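Local coordinates for SusD superfamily protein (Bacteroides thetaiotaomicron, PDB 3MCX), which is of unknown function but, as a zinc-binding member of the SusD family, probably takes part in glycan capture at the bacterial outer membrane, at residues 30-35 and 196-201; 136-141 and 417-422; 339-344 and 348-353; 409-414 and 422-427. All blocks are in the same frame, centred on the assembly; numbering follows the deposited sequence.

Interaction 1. Residues 30-35 and 196-201; sequences GIYRLA and NGYINY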
loop_
_atom_site.group_PDB
_atom_site.type_symbol
_atom_site.label_atom_id
_atom_site.label_comp_id
_atom_site.label_asym_id
_atom_site.label_seq_id
_atom_site.Cartn_x
_atom_site.Cartn_y
_atom_site.Cartn_z
ATOM N N GLY A 30 6.725 14.246 -13.363
ATOM C CA GLY A 30 6.301 15.027 -12.217
ATOM C C GLY A 30 5.187 14.403 -11.398
ATOM O O GLY A 30 5.134 14.528 -10.179
ATOM N N ILE A 31 4.250 13.732 -12.062
ATOM C CA ILE A 31 3.197 13.011 -11.376
ATOM C C ILE A 31 3.779 11.854 -10.533
ATOM O O ILE A 31 3.444 11.695 -9.364
ATOM C CB ILE A 31 2.162 12.480 -12.419
ATOM C CG1 ILE A 31 1.408 13.676 -12.989
ATOM C CG2 ILE A 31 1.203 11.423 -11.831
ATOM C CD1 ILE A 31 0.577 13.365 -14.216
ATOM N N TYR A 32 4.672 11.063 -11.132
ATOM C CA TYR A 32 5.324 9.998 -10.382
ATOM C C TYR A 32 6.121 10.552 -9.199
ATOM O O TYR A 32 6.068 9.981 -8.110
ATOM C CB TYR A 32 6.272 9.243 -11.293
ATOM C CG TYR A 32 5.592 8.298 -12.279
ATOM C CD1 TYR A 32 4.863 7.227 -11.831
ATOM C CD2 TYR A 32 5.797 8.428 -13.639
ATOM C CE1 TYR A 32 4.283 6.301 -12.745
ATOM C CE2 TYR A 32 5.241 7.523 -14.545
ATOM C CZ TYR A 32 4.500 6.459 -14.074
ATOM O OH TYR A 32 3.973 5.512 -14.931
ATOM N N ARG A 33 6.810 11.670 -9.396
ATOM C CA ARG A 33 7.609 12.301 -8.342
ATOM C C ARG A 33 6.703 12.753 -7.200
ATOM O O ARG A 33 6.998 12.531 -6.041
ATOM C CB ARG A 33 8.428 13.464 -8.870
ATOM C CG ARG A 33 9.472 13.961 -7.880
ATOM N N LEU A 34 5.565 13.371 -7.526
ATOM C CA LEU A 34 4.614 13.795 -6.505
ATOM C C LEU A 34 4.081 12.593 -5.725
ATOM O O LEU A 34 3.960 12.619 -4.492
ATOM C CB LEU A 34 3.455 14.569 -7.166
ATOM C CG LEU A 34 2.483 15.290 -6.244
ATOM C CD1 LEU A 34 3.201 16.287 -5.312
ATOM C CD2 LEU A 34 1.535 16.089 -7.159
ATOM N N ALA A 35 3.786 11.498 -6.421
ATOM C CA ALA A 35 3.305 10.283 -5.786
ATOM C C ALA A 35 4.335 9.699 -4.829
ATOM O O ALA A 35 3.969 9.096 -3.826
ATOM C CB ALA A 35 2.835 9.229 -6.824
ATOM N N ASN A 196 11.493 0.178 -15.105
ATOM C CA ASN A 196 11.915 0.606 -13.782
ATOM C C ASN A 196 11.558 2.051 -13.468
ATOM O O ASN A 196 12.064 2.969 -14.112
ATOM C CB ASN A 196 13.446 0.440 -13.635
ATOM C CG ASN A 196 13.895 -1.011 -13.644
ATOM O OD1 ASN A 196 13.088 -1.931 -13.572
ATOM N ND2 ASN A 196 15.202 -1.215 -13.725
ATOM N N GLY A 197 10.680 2.266 -12.484
ATOM C CA GLY A 197 10.318 3.603 -12.050
ATOM C C GLY A 197 8.949 4.035 -12.498
ATOM O O GLY A 197 8.482 5.083 -12.074
ATOM N N TYR A 198 8.326 3.232 -13.368
ATOM C CA TYR A 198 7.108 3.608 -14.103
ATOM C C TYR A 198 6.158 2.430 -14.203
ATOM O O TYR A 198 6.548 1.294 -13.974
ATOM C CB TYR A 198 7.461 4.017 -15.521
ATOM C CG TYR A 198 8.484 5.098 -15.598
ATOM C CD1 TYR A 198 8.185 6.373 -15.170
ATOM C CD2 TYR A 198 9.754 4.849 -16.092
ATOM C CE1 TYR A 198 9.103 7.392 -15.252
ATOM C CE2 TYR A 198 10.690 5.864 -16.166
ATOM C CZ TYR A 198 10.354 7.131 -15.743
ATOM O OH TYR A 198 11.265 8.150 -15.806
ATOM N N ILE A 199 4.906 2.699 -14.576
ATOM C CA ILE A 199 3.875 1.680 -14.681
ATOM C C ILE A 199 3.851 1.036 -16.052
ATOM O O ILE A 199 3.755 1.737 -17.060
ATOM C CB ILE A 199 2.486 2.299 -14.402
ATOM C CG1 ILE A 199 2.433 2.758 -12.952
ATOM C CG2 ILE A 199 1.376 1.300 -14.701
ATOM C CD1 ILE A 199 1.306 3.755 -12.665
ATOM N N ASN A 200 3.963 -0.301 -16.095
ATOM C CA ASN A 200 3.772 -1.081 -17.308
ATOM C C ASN A 200 2.530 -1.982 -17.197
ATOM O O ASN A 200 1.795 -1.919 -16.205
ATOM C CB ASN A 200 5.042 -1.867 -17.656
ATOM C CG ASN A 200 5.306 -3.044 -16.713
ATOM O OD1 ASN A 200 4.539 -3.289 -15.773
ATOM N ND2 ASN A 200 6.416 -3.762 -16.961
ATOM N N TYR A 201 2.305 -2.803 -18.225
ATOM C CA TYR A 201 1.124 -3.662 -18.285
ATOM C C TYR A 201 1.053 -4.584 -17.061
ATOM O O TYR A 201 -0.027 -4.779 -16.489
ATOM C CB TYR A 201 1.130 -4.465 -19.610
ATOM C CG TYR A 201 0.040 -5.495 -19.711
ATOM C CD1 TYR A 201 0.225 -6.787 -19.242
ATOM C CD2 TYR A 201 -1.198 -5.165 -20.275
ATOM C CE1 TYR A 201 -0.799 -7.730 -19.349
ATOM C CE2 TYR A 201 -2.207 -6.096 -20.391
ATOM C CZ TYR A 201 -2.005 -7.362 -19.923
ATOM O OH TYR A 201 -3.024 -8.253 -20.037
#
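Tyr-32 OH is held by two groups: it accepts the backbone N-H of Ile-199, with 3.0 Å between Ile-199 N and Tyr-32 OH and an N-H...O angle of 169°, and it is also hydrogen-bonded to the carboxylate oxygen OE1 of Glu-124. A buried phenol oxygen is thereby tied both to the loop 196-201 and to helix 115-140. The ring reaches this point because CG stands anti to the carbonyl carbon (chi1 -75°), which sends the phenol off helix 21-36 toward the loop. In one of its two modelled conformers, Tyr-198 meets it in an offset edge-to-face pair, its edge directed at the face of Tyr-32, with centroids 5.2 Å apart and planes at 64°; the pair may not hold throughout. Over the centre of one face of the Tyr-32 ring lies Gly-197 O, 4.2 Å above the plane. Ile-199 packs at the hydroxyl end, where its CD1 lies 3.9 Å from Tyr-32 CE1. A phenylalanine here would probably leave the N-H of Ile-199 and the carboxylate of Glu-124 without their shared hydroxyl. Around the contact, Ile-199 also packs on Val-127 and Met-128 of helix 115-140 and on Phe-258, while Tyr-32 touches Leu-260, so the loop leading into helix 201-214 is wedged between helix 21-36, helix 115-140 and strand 256-260.

Interaction 2. Residues 136-141 and 417-422; sequences LTRLFG and EGEVFY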
loop_
_atom_site.group_PDB
_atom_site.type_symbol
_atom_site.label_atom_id
_atom_site.label_comp_id
_atom_site.label_asym_id
_atom_site.label_seq_id
_atom_site.Cartn_x
_atom_site.Cartn_y
_atom_site.Cartn_z
ATOM N N LEU A 136 -7.549 7.016 -2.097
ATOM C CA LEU A 136 -8.462 7.867 -1.337
ATOM C C LEU A 136 -9.684 7.087 -0.815
ATOM O O LEU A 136 -10.124 7.280 0.302
ATOM C CB LEU A 136 -8.939 9.043 -2.179
ATOM C CG LEU A 136 -7.884 10.131 -2.407
ATOM C CD1 LEU A 136 -8.231 10.929 -3.645
ATOM C CD2 LEU A 136 -7.772 11.022 -1.175
ATOM N N THR A 137 -10.240 6.243 -1.676
ATOM C CA THR A 137 -11.462 5.554 -1.374
ATOM C C THR A 137 -11.244 4.595 -0.197
ATOM O O THR A 137 -12.119 4.436 0.654
ATOM C CB THR A 137 -12.020 4.822 -2.620
ATOM O OG1 THR A 137 -12.240 5.772 -3.662
ATOM C CG2 THR A 137 -13.316 4.093 -2.294
ATOM N N ARG A 138 -10.101 3.933 -0.162
ATOM C CA ARG A 138 -9.880 2.935 0.860
ATOM C C ARG A 138 -9.503 3.575 2.198
ATOM O O ARG A 138 -9.747 2.944 3.217
ATOM C CB ARG A 138 -8.866 1.886 0.371
ATOM C CG ARG A 138 -7.492 2.363 0.282
ATOM C CD ARG A 138 -6.630 1.491 -0.666
ATOM N NE ARG A 138 -6.683 0.047 -0.518
ATOM C CZ ARG A 138 -5.623 -0.796 -0.603
ATOM N NH1 ARG A 138 -4.379 -0.349 -0.718
ATOM N NH2 ARG A 138 -5.810 -2.088 -0.602
ATOM N N LEU A 139 -9.005 4.823 2.210
ATOM C CA LEU A 139 -8.760 5.541 3.472
ATOM C C LEU A 139 -10.023 6.178 4.007
ATOM O O LEU A 139 -10.266 6.130 5.216
ATOM C CB LEU A 139 -7.705 6.647 3.287
ATOM C CG LEU A 139 -6.307 6.240 3.740
ATOM C CD1 LEU A 139 -5.704 5.089 2.895
ATOM C CD2 LEU A 139 -5.394 7.484 3.772
ATOM N N PHE A 140 -10.812 6.812 3.133
ATOM C CA PHE A 140 -11.870 7.701 3.561
ATOM C C PHE A 140 -13.278 7.112 3.430
ATOM O O PHE A 140 -14.274 7.786 3.723
ATOM C CB PHE A 140 -11.744 9.036 2.792
ATOM C CG PHE A 140 -10.495 9.806 3.167
ATOM C CD1 PHE A 140 -10.486 10.564 4.319
ATOM C CD2 PHE A 140 -9.338 9.722 2.397
ATOM C CE1 PHE A 140 -9.336 11.272 4.720
ATOM C CE2 PHE A 140 -8.172 10.419 2.783
ATOM C CZ PHE A 140 -8.194 11.177 3.956
ATOM N N GLY A 141 -13.349 5.833 3.002
ATOM C CA GLY A 141 -14.619 5.119 2.789
ATOM C C GLY A 141 -14.579 3.783 3.498
ATOM O O GLY A 141 -13.525 3.154 3.624
ATOM N N GLU A 417 4.458 -3.219 4.011
ATOM C CA GLU A 417 4.185 -2.879 2.620
ATOM C C GLU A 417 2.767 -2.339 2.363
ATOM O O GLU A 417 2.349 -2.166 1.200
ATOM C CB GLU A 417 4.575 -4.057 1.709
ATOM C CG GLU A 417 6.077 -4.333 1.763
ATOM C CD GLU A 417 6.487 -5.551 0.960
ATOM O OE1 GLU A 417 6.638 -5.440 -0.268
ATOM O OE2 GLU A 417 6.608 -6.613 1.573
ATOM N N GLY A 418 2.090 -1.979 3.436
ATOM C CA GLY A 418 0.908 -1.136 3.332
ATOM C C GLY A 418 -0.414 -1.794 3.026
ATOM O O GLY A 418 -1.377 -1.089 2.791
ATOM N N GLU A 419 -0.494 -3.131 3.072
ATOM C CA GLU A 419 -1.708 -3.836 2.642
ATOM C C GLU A 419 -2.417 -4.652 3.715
ATOM O O GLU A 419 -3.599 -4.937 3.558
ATOM C CB GLU A 419 -1.433 -4.757 1.465
ATOM C CG GLU A 419 -1.131 -4.021 0.185
ATOM C CD GLU A 419 -2.265 -3.186 -0.284
ATOM O OE1 GLU A 419 -3.420 -3.681 -0.246
ATOM O OE2 GLU A 419 -2.062 -2.017 -0.644
ATOM N N VAL A 420 -1.721 -5.101 4.755
ATOM C CA VAL A 420 -2.318 -6.051 5.688
ATOM C C VAL A 420 -3.640 -5.613 6.321
ATOM O O VAL A 420 -4.530 -6.445 6.519
ATOM C CB VAL A 420 -1.264 -6.521 6.733
ATOM C CG1 VAL A 420 -1.886 -7.102 8.005
ATOM C CG2 VAL A 420 -0.317 -7.500 6.045
ATOM N N PHE A 421 -3.806 -4.333 6.625
ATOM C CA PHE A 421 -5.098 -3.848 7.136
ATOM C C PHE A 421 -6.282 -4.331 6.301
ATOM O O PHE A 421 -7.288 -4.793 6.816
ATOM C CB PHE A 421 -5.015 -2.320 7.108
ATOM C CG PHE A 421 -6.221 -1.569 7.632
ATOM C CD1 PHE A 421 -6.915 -1.958 8.753
ATOM C CD2 PHE A 421 -6.593 -0.358 7.024
ATOM C CE1 PHE A 421 -7.932 -1.190 9.247
ATOM C CE2 PHE A 421 -7.627 0.382 7.510
ATOM C CZ PHE A 421 -8.281 -0.014 8.618
ATOM N N TYR A 422 -6.125 -4.184 4.997
ATOM C CA TYR A 422 -7.209 -4.512 4.045
ATOM C C TYR A 422 -7.517 -6.002 4.023
ATOM O O TYR A 422 -8.659 -6.397 3.768
ATOM C CB TYR A 422 -6.837 -3.959 2.665
ATOM C CG TYR A 422 -6.578 -2.487 2.757
ATOM C CD1 TYR A 422 -7.629 -1.605 3.056
ATOM C CD2 TYR A 422 -5.279 -1.990 2.705
ATOM C CE1 TYR A 422 -7.426 -0.275 3.201
ATOM C CE2 TYR A 422 -5.052 -0.605 2.886
ATOM C CZ TYR A 422 -6.126 0.224 3.140
ATOM O OH TYR A 422 -5.931 1.590 3.338
#
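The last turns of helix 115-140 face the start of helix 420-426, with the closest CA atoms, those of Arg-138 and Tyr-422, 8.5 Å apart, a gap that side chains bridge. Arg-138 does most of this. Its CG sits between the backbone N and the carbonyl carbon (chi1 72°), and a bend at chi3 lays the guanidinium flat over Tyr-422. The planes are only 9° apart, and CZ of Arg-138 stands 3.6 Å from the Tyr-422 ring centroid: a stacked cation-pi pair. At its edge, near the guanidinium plane, the same group makes an end-on, bidentate salt bridge from helix 115-140 to the residue just before helix 420-426, both helices of the SusD fold: Arg-138 NH1 meets Glu-419 OE2 and Arg-138 NH2 meets Glu-419 OE1, each at 2.9 Å. Both carboxylate oxygens use their syn lone pairs, and the guanidinium and carboxylate planes lie 23° apart. Stack and bridge together fix the rotation of the guanidinium. Glu-419 curls toward it through a bend at chi2, and its OE2 has a second, long and weak ion pair with Arg-210. Beyond the stack, Leu-139 CD1 touches Tyr-422 OH at 3.5 Å, and Tyr-48 of helix 44-51 packs against both side chains.

Interaction 3. Residues 339-344 and 348-353; sequences PGKTGD and TNNICI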
loop_
_atom_site.group_PDB
_atom_site.type_symbol
_atom_site.label_atom_id
_atom_site.label_comp_id
_atom_site.label_asym_id
_atom_site.label_seq_id
_atom_site.Cartn_x
_atom_site.Cartn_y
_atom_site.Cartn_z
ATOM N N PRO A 339 16.347 -0.485 4.273
ATOM C CA PRO A 339 17.580 0.047 4.879
ATOM C C PRO A 339 18.306 1.076 3.997
ATOM O O PRO A 339 19.333 1.621 4.415
ATOM C CB PRO A 339 18.415 -1.196 5.015
ATOM C CG PRO A 339 18.063 -1.987 3.740
ATOM C CD PRO A 339 16.586 -1.793 3.623
ATOM N N GLY A 340 17.809 1.318 2.776
ATOM C CA GLY A 340 18.495 2.207 1.834
ATOM C C GLY A 340 19.407 1.445 0.894
ATOM O O GLY A 340 19.737 0.275 1.136
ATOM N N LYS A 341 19.849 2.114 -0.168
ATOM C CA LYS A 341 20.664 1.463 -1.239
ATOM C C LYS A 341 22.035 1.004 -0.800
ATOM O O LYS A 341 22.643 0.121 -1.433
ATOM C CB LYS A 341 20.870 2.403 -2.423
ATOM C CG LYS A 341 19.637 3.066 -2.953
ATOM C CD LYS A 341 19.847 3.599 -4.335
ATOM C CE LYS A 341 18.863 4.618 -4.804
ATOM N NZ LYS A 341 17.452 4.251 -4.641
ATOM N N THR A 342 22.586 1.655 0.217
ATOM C CA THR A 342 23.885 1.233 0.742
ATOM C C THR A 342 23.774 0.533 2.105
ATOM O O THR A 342 24.793 0.158 2.704
ATOM C CB THR A 342 24.906 2.405 0.765
ATOM O OG1 THR A 342 24.553 3.369 1.760
ATOM C CG2 THR A 342 24.989 3.104 -0.619
ATOM N N GLY A 343 22.542 0.322 2.572
ATOM C CA GLY A 343 22.273 -0.450 3.780
ATOM C C GLY A 343 22.299 0.324 5.087
ATOM O O GLY A 343 22.017 -0.266 6.144
ATOM N N ASP A 344 22.630 1.623 5.026
ATOM C CA ASP A 344 22.650 2.499 6.203
ATOM C C ASP A 344 22.033 3.905 6.003
ATOM O O ASP A 344 22.269 4.795 6.813
ATOM C CB ASP A 344 24.082 2.637 6.685
ATOM C CG ASP A 344 24.964 3.352 5.679
ATOM O OD1 ASP A 344 24.471 3.722 4.571
ATOM O OD2 ASP A 344 26.178 3.544 5.981
ATOM N N THR A 348 17.289 6.833 1.087
ATOM C CA THR A 348 17.562 6.487 -0.300
ATOM C C THR A 348 16.798 5.278 -0.840
ATOM O O THR A 348 16.936 4.959 -2.028
ATOM C CB THR A 348 19.075 6.223 -0.524
ATOM O OG1 THR A 348 19.458 5.011 0.170
ATOM C CG2 THR A 348 19.911 7.434 -0.083
ATOM N N ASN A 349 16.054 4.582 0.011
ATOM C CA ASN A 349 15.324 3.391 -0.390
ATOM C C ASN A 349 14.280 3.763 -1.428
ATOM O O ASN A 349 13.504 4.727 -1.255
ATOM C CB ASN A 349 14.654 2.710 0.814
ATOM C CG ASN A 349 14.634 1.194 0.716
ATOM O OD1 ASN A 349 15.458 0.535 1.359
ATOM N ND2 ASN A 349 13.717 0.629 -0.105
ATOM N N ASN A 350 14.207 2.973 -2.488
ATOM C CA ASN A 350 13.084 3.086 -3.419
ATOM C C ASN A 350 11.771 2.702 -2.736
ATOM O O ASN A 350 11.754 2.117 -1.644
ATOM C CB ASN A 350 13.299 2.205 -4.640
ATOM C CG ASN A 350 14.183 2.838 -5.685
ATOM O OD1 ASN A 350 14.764 3.923 -5.496
ATOM N ND2 ASN A 350 14.359 2.113 -6.800
ATOM N N ILE A 351 10.664 3.021 -3.384
ATOM C CA ILE A 351 9.331 2.726 -2.884
ATOM C C ILE A 351 8.673 1.684 -3.793
ATOM O O ILE A 351 8.117 2.013 -4.862
ATOM C CB ILE A 351 8.422 3.977 -2.825
ATOM C CG1 ILE A 351 9.134 5.185 -2.172
ATOM C CG2 ILE A 351 7.182 3.611 -2.045
ATOM C CD1 ILE A 351 8.204 6.426 -2.070
ATOM N N CYS A 352 8.693 0.425 -3.365
ATOM C CA CYS A 352 8.038 -0.615 -4.131
ATOM C C CYS A 352 6.547 -0.548 -3.846
ATOM O O CYS A 352 6.107 -0.608 -2.673
ATOM C CB CYS A 352 8.595 -1.976 -3.735
ATOM S SG CYS A 352 7.813 -3.319 -4.664
ATOM N N ILE A 353 5.769 -0.307 -4.903
ATOM C CA ILE A 353 4.329 -0.167 -4.808
ATOM C C ILE A 353 3.619 -1.514 -4.861
ATOM O O ILE A 353 2.675 -1.738 -4.114
ATOM C CB ILE A 353 3.808 0.780 -5.922
ATOM C CG1 ILE A 353 4.514 2.130 -5.897
ATOM C CG2 ILE A 353 2.249 0.936 -5.846
ATOM C CD1 ILE A 353 4.368 2.921 -4.604
#
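A loop folds back on the lead-in to strand 351-355, and polar side chains tie its type I beta turn, Gly-340 to Gly-343, to residues 348-350. Asn-349 OD1 accepts from Gly-340 N at 2.9 Å, in the carbonyl plane and on a lone pair. The other end of that amide is held too, Asn-349 ND2 donating to Asn-350 O at 2.9 Å and 173°, which fixes its orientation. One residue along, Lys-341 N donates to Thr-348 OG1 over 2.9 Å; OG1 lies between the backbone N and carbonyl carbon of its own residue (chi1 68°) and also bonds Asp-345 O. Gly-340 suits this site, since a CB would run into Thr-348 OG1, and the backbone angles would in any case press it against Pro-339 O. The turn is thus fastened to the lead-in of strand 351-355, which pairs antiparallel with strand 256-260. The chain of Lys-341 passes obliquely across Thr-348 and bends at chi4, bringing NZ to Thr-348 O at 2.8 Å, nearly in line with the C=O bond. The ammonium further makes a salt bridge with Asp-251 and a hydrogen bond to Ile-262 O. Asn-350 bonds Glu-259 through ND2 and Ile-262 N through OD1.

Interaction 4. Residues 409-414 and 422-427; sequences ERRKEL and YDYLRN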
loop_
_atom_site.group_PDB
_atom_site.type_symbol
_atom_site.label_atom_id
_atom_site.label_comp_id
_atom_site.label_asym_id
_atom_site.label_seq_id
_atom_site.Cartn_x
_atom_site.Cartn_y
_atom_site.Cartn_z
ATOM N N GLU A 409 0.205 -16.115 5.967
ATOM C CA GLU A 409 1.328 -15.964 5.054
ATOM C C GLU A 409 1.446 -14.541 4.558
ATOM O O GLU A 409 2.569 -14.004 4.441
ATOM C CB GLU A 409 1.195 -16.935 3.876
ATOM C CG GLU A 409 2.509 -17.178 3.149
ATOM C CD GLU A 409 3.554 -17.809 4.023
ATOM O OE1 GLU A 409 3.224 -18.476 5.025
ATOM O OE2 GLU A 409 4.738 -17.651 3.669
ATOM N N ARG A 410 0.318 -13.893 4.263
ATOM C CA ARG A 410 0.344 -12.496 3.844
ATOM C C ARG A 410 0.916 -11.579 4.907
ATOM O O ARG A 410 1.670 -10.648 4.601
ATOM C CB ARG A 410 -1.056 -11.995 3.468
ATOM C CG ARG A 410 -1.651 -12.634 2.188
ATOM C CD ARG A 410 -3.071 -12.100 1.883
ATOM N NE ARG A 410 -3.013 -10.675 1.610
ATOM C CZ ARG A 410 -2.823 -10.101 0.424
ATOM N NH1 ARG A 410 -2.812 -10.803 -0.703
ATOM N NH2 ARG A 410 -2.715 -8.812 0.378
ATOM N N ARG A 411 0.549 -11.815 6.162
ATOM C CA ARG A 411 1.078 -11.007 7.268
ATOM C C ARG A 411 2.607 -11.157 7.345
ATOM O O ARG A 411 3.331 -10.172 7.552
ATOM C CB ARG A 411 0.420 -11.375 8.601
ATOM C CG ARG A 411 -0.999 -10.797 8.690
ATOM C CD ARG A 411 -1.722 -11.425 9.845
ATOM N NE ARG A 411 -1.122 -11.076 11.128
ATOM C CZ ARG A 411 -1.398 -11.689 12.276
ATOM N NH1 ARG A 411 -2.268 -12.712 12.321
ATOM N NH2 ARG A 411 -0.803 -11.290 13.407
ATOM N N LYS A 412 3.094 -12.378 7.184
ATOM C CA LYS A 412 4.538 -12.625 7.243
ATOM C C LYS A 412 5.251 -11.968 6.028
ATOM O O LYS A 412 6.294 -11.355 6.168
ATOM C CB LYS A 412 4.848 -14.111 7.251
ATOM C CG LYS A 412 4.402 -14.852 8.513
ATOM C CD LYS A 412 4.624 -16.346 8.393
ATOM C CE LYS A 412 3.969 -17.118 9.521
ATOM N NZ LYS A 412 4.375 -18.563 9.519
ATOM N N GLU A 413 4.682 -12.107 4.840
ATOM C CA GLU A 413 5.328 -11.706 3.610
ATOM C C GLU A 413 5.272 -10.210 3.377
ATOM O O GLU A 413 6.225 -9.635 2.872
ATOM C CB GLU A 413 4.696 -12.434 2.405
ATOM C CG GLU A 413 5.433 -12.179 1.083
ATOM C CD GLU A 413 6.914 -12.559 1.162
ATOM O OE1 GLU A 413 7.209 -13.620 1.748
ATOM O OE2 GLU A 413 7.785 -11.813 0.633
ATOM N N LEU A 414 4.153 -9.585 3.717
ATOM C CA LEU A 414 3.864 -8.213 3.285
ATOM C C LEU A 414 3.921 -7.189 4.412
ATOM O O LEU A 414 3.557 -6.036 4.231
ATOM C CB LEU A 414 2.490 -8.168 2.606
ATOM C CG LEU A 414 2.364 -9.072 1.359
ATOM C CD1 LEU A 414 0.946 -9.071 0.805
ATOM C CD2 LEU A 414 3.359 -8.628 0.282
ATOM N N TYR A 422 -6.125 -4.184 4.997
ATOM C CA TYR A 422 -7.209 -4.512 4.045
ATOM C C TYR A 422 -7.517 -6.002 4.023
ATOM O O TYR A 422 -8.659 -6.397 3.768
ATOM C CB TYR A 422 -6.837 -3.959 2.665
ATOM C CG TYR A 422 -6.578 -2.487 2.757
ATOM C CD1 TYR A 422 -7.629 -1.605 3.056
ATOM C CD2 TYR A 422 -5.279 -1.990 2.705
ATOM C CE1 TYR A 422 -7.426 -0.275 3.201
ATOM C CE2 TYR A 422 -5.052 -0.605 2.886
ATOM C CZ TYR A 422 -6.126 0.224 3.140
ATOM O OH TYR A 422 -5.931 1.590 3.338
ATOM N N ASP A 423 -6.519 -6.837 4.335
ATOM C CA ASP A 423 -6.739 -8.295 4.488
ATOM C C ASP A 423 -7.824 -8.581 5.517
ATOM O O ASP A 423 -8.662 -9.463 5.327
ATOM C CB ASP A 423 -5.465 -9.024 4.931
ATOM C CG ASP A 423 -4.322 -8.896 3.964
ATOM O OD1 ASP A 423 -4.409 -8.221 2.910
ATOM O OD2 ASP A 423 -3.277 -9.543 4.258
ATOM N N TYR A 424 -7.800 -7.862 6.639
ATOM C CA TYR A 424 -8.815 -8.043 7.652
ATOM C C TYR A 424 -10.140 -7.486 7.142
ATOM O O TYR A 424 -11.173 -8.153 7.227
ATOM C CB TYR A 424 -8.450 -7.300 8.936
ATOM C CG TYR A 424 -7.301 -7.901 9.704
ATOM C CD1 TYR A 424 -5.999 -7.566 9.374
ATOM C CD2 TYR A 424 -7.515 -8.777 10.764
ATOM C CE1 TYR A 424 -4.933 -8.121 10.085
ATOM C CE2 TYR A 424 -6.462 -9.314 11.462
ATOM C CZ TYR A 424 -5.172 -8.947 11.139
ATOM O OH TYR A 424 -4.101 -9.496 11.842
ATOM N N LEU A 425 -10.118 -6.270 6.584
ATOM C CA LEU A 425 -11.364 -5.590 6.220
ATOM C C LEU A 425 -12.159 -6.405 5.206
ATOM O O LEU A 425 -13.368 -6.625 5.386
ATOM C CB LEU A 425 -11.077 -4.202 5.687
ATOM C CG LEU A 425 -10.376 -3.223 6.645
ATOM C CD1 LEU A 425 -10.165 -1.855 5.976
ATOM C CD2 LEU A 425 -11.129 -3.117 7.996
ATOM N N ARG A 426 -11.503 -6.830 4.125
ATOM C CA ARG A 426 -12.263 -7.522 3.067
ATOM C C ARG A 426 -12.761 -8.898 3.454
ATOM O O ARG A 426 -13.650 -9.459 2.816
ATOM C CB ARG A 426 -11.466 -7.632 1.767
ATOM C CG ARG A 426 -10.267 -8.531 1.826
ATOM C CD ARG A 426 -9.632 -8.705 0.445
ATOM N NE ARG A 426 -8.361 -9.402 0.615
ATOM C CZ ARG A 426 -7.203 -8.792 0.882
ATOM N NH1 ARG A 426 -7.100 -7.476 0.958
ATOM N NH2 ARG A 426 -6.116 -9.533 1.060
ATOM N N ASN A 427 -12.202 -9.439 4.540
ATOM C CA ASN A 427 -12.632 -10.698 5.084
ATOM C C ASN A 427 -13.548 -10.593 6.302
ATOM O O ASN A 427 -13.916 -11.599 6.907
ATOM C CB ASN A 427 -11.414 -11.590 5.339
ATOM C CG ASN A 427 -10.817 -12.086 4.042
ATOM O OD1 ASN A 427 -11.508 -12.822 3.310
ATOM N ND2 ASN A 427 -9.614 -11.647 3.696
HETATM O O HOH W 1 -1.597 -7.838 2.605
#
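The guanidinium of Arg-410 has Leu-414 CD1 over one face and Arg-426 NH2 over the other, 3.2 Å above the plane, while Asp-423 OD2 lies at its edge. Arg-410 NE donates to Asp-423 OD2 at 2.9 Å, in the guanidinium plane but from above the carboxylate, the two planes being 72° apart. A weak bond from Arg-410 NH2 to Asp-423 OD1, 3.1 Å long, adds to the salt bridge, and water 1 links the same two atoms, accepting from NH2 and donating to OD1. Arg-426 brings its edge to the face of Arg-410, its plane turned by 84°, and Arg-426 NH2 bonds Asp-423 OD1 at 2.8 Å. The shared carboxylate probably offsets the closeness of the two cations. The bend at chi3 of Arg-410 turns NE to the aspartate, and NH1 goes to Asn-362. A leucine in place of Arg-410 would probably leave Asp-423 with less charge compensation and Asn-362 without its guanidinium partner. At the flank, Tyr-424 OH lies over the face of the Arg-411 guanidinium, whose NE pairs with Asp-55. This buried salt-bridge network joins two nearly antiparallel helices, their segment axes at 156° and 11.7 Å apart, as in a helical hairpin.

Overall arrangement
Interactions 2 and 4 are the most closely coupled: their centres lie 11 Å apart, both use helix 420-426, and they share Tyr-422. Val-420 CG1 packs 3.9 Å from Arg-411 CG, so the two contacts touch through this packing. Interaction 1 is tied to interaction 2 through helix 115-140, which carries Glu-124 as well as Arg-138, although their centres are 20 Å apart. Interaction 3 comes within about 5 Å of both interactions 1 and 2 at the nearest atoms without touching either; strand 256-260 borders interactions 1 and 3. Interactions 1 and 4 lie on opposite sides of the chain's centre. All four contacts lie away from the zinc sites.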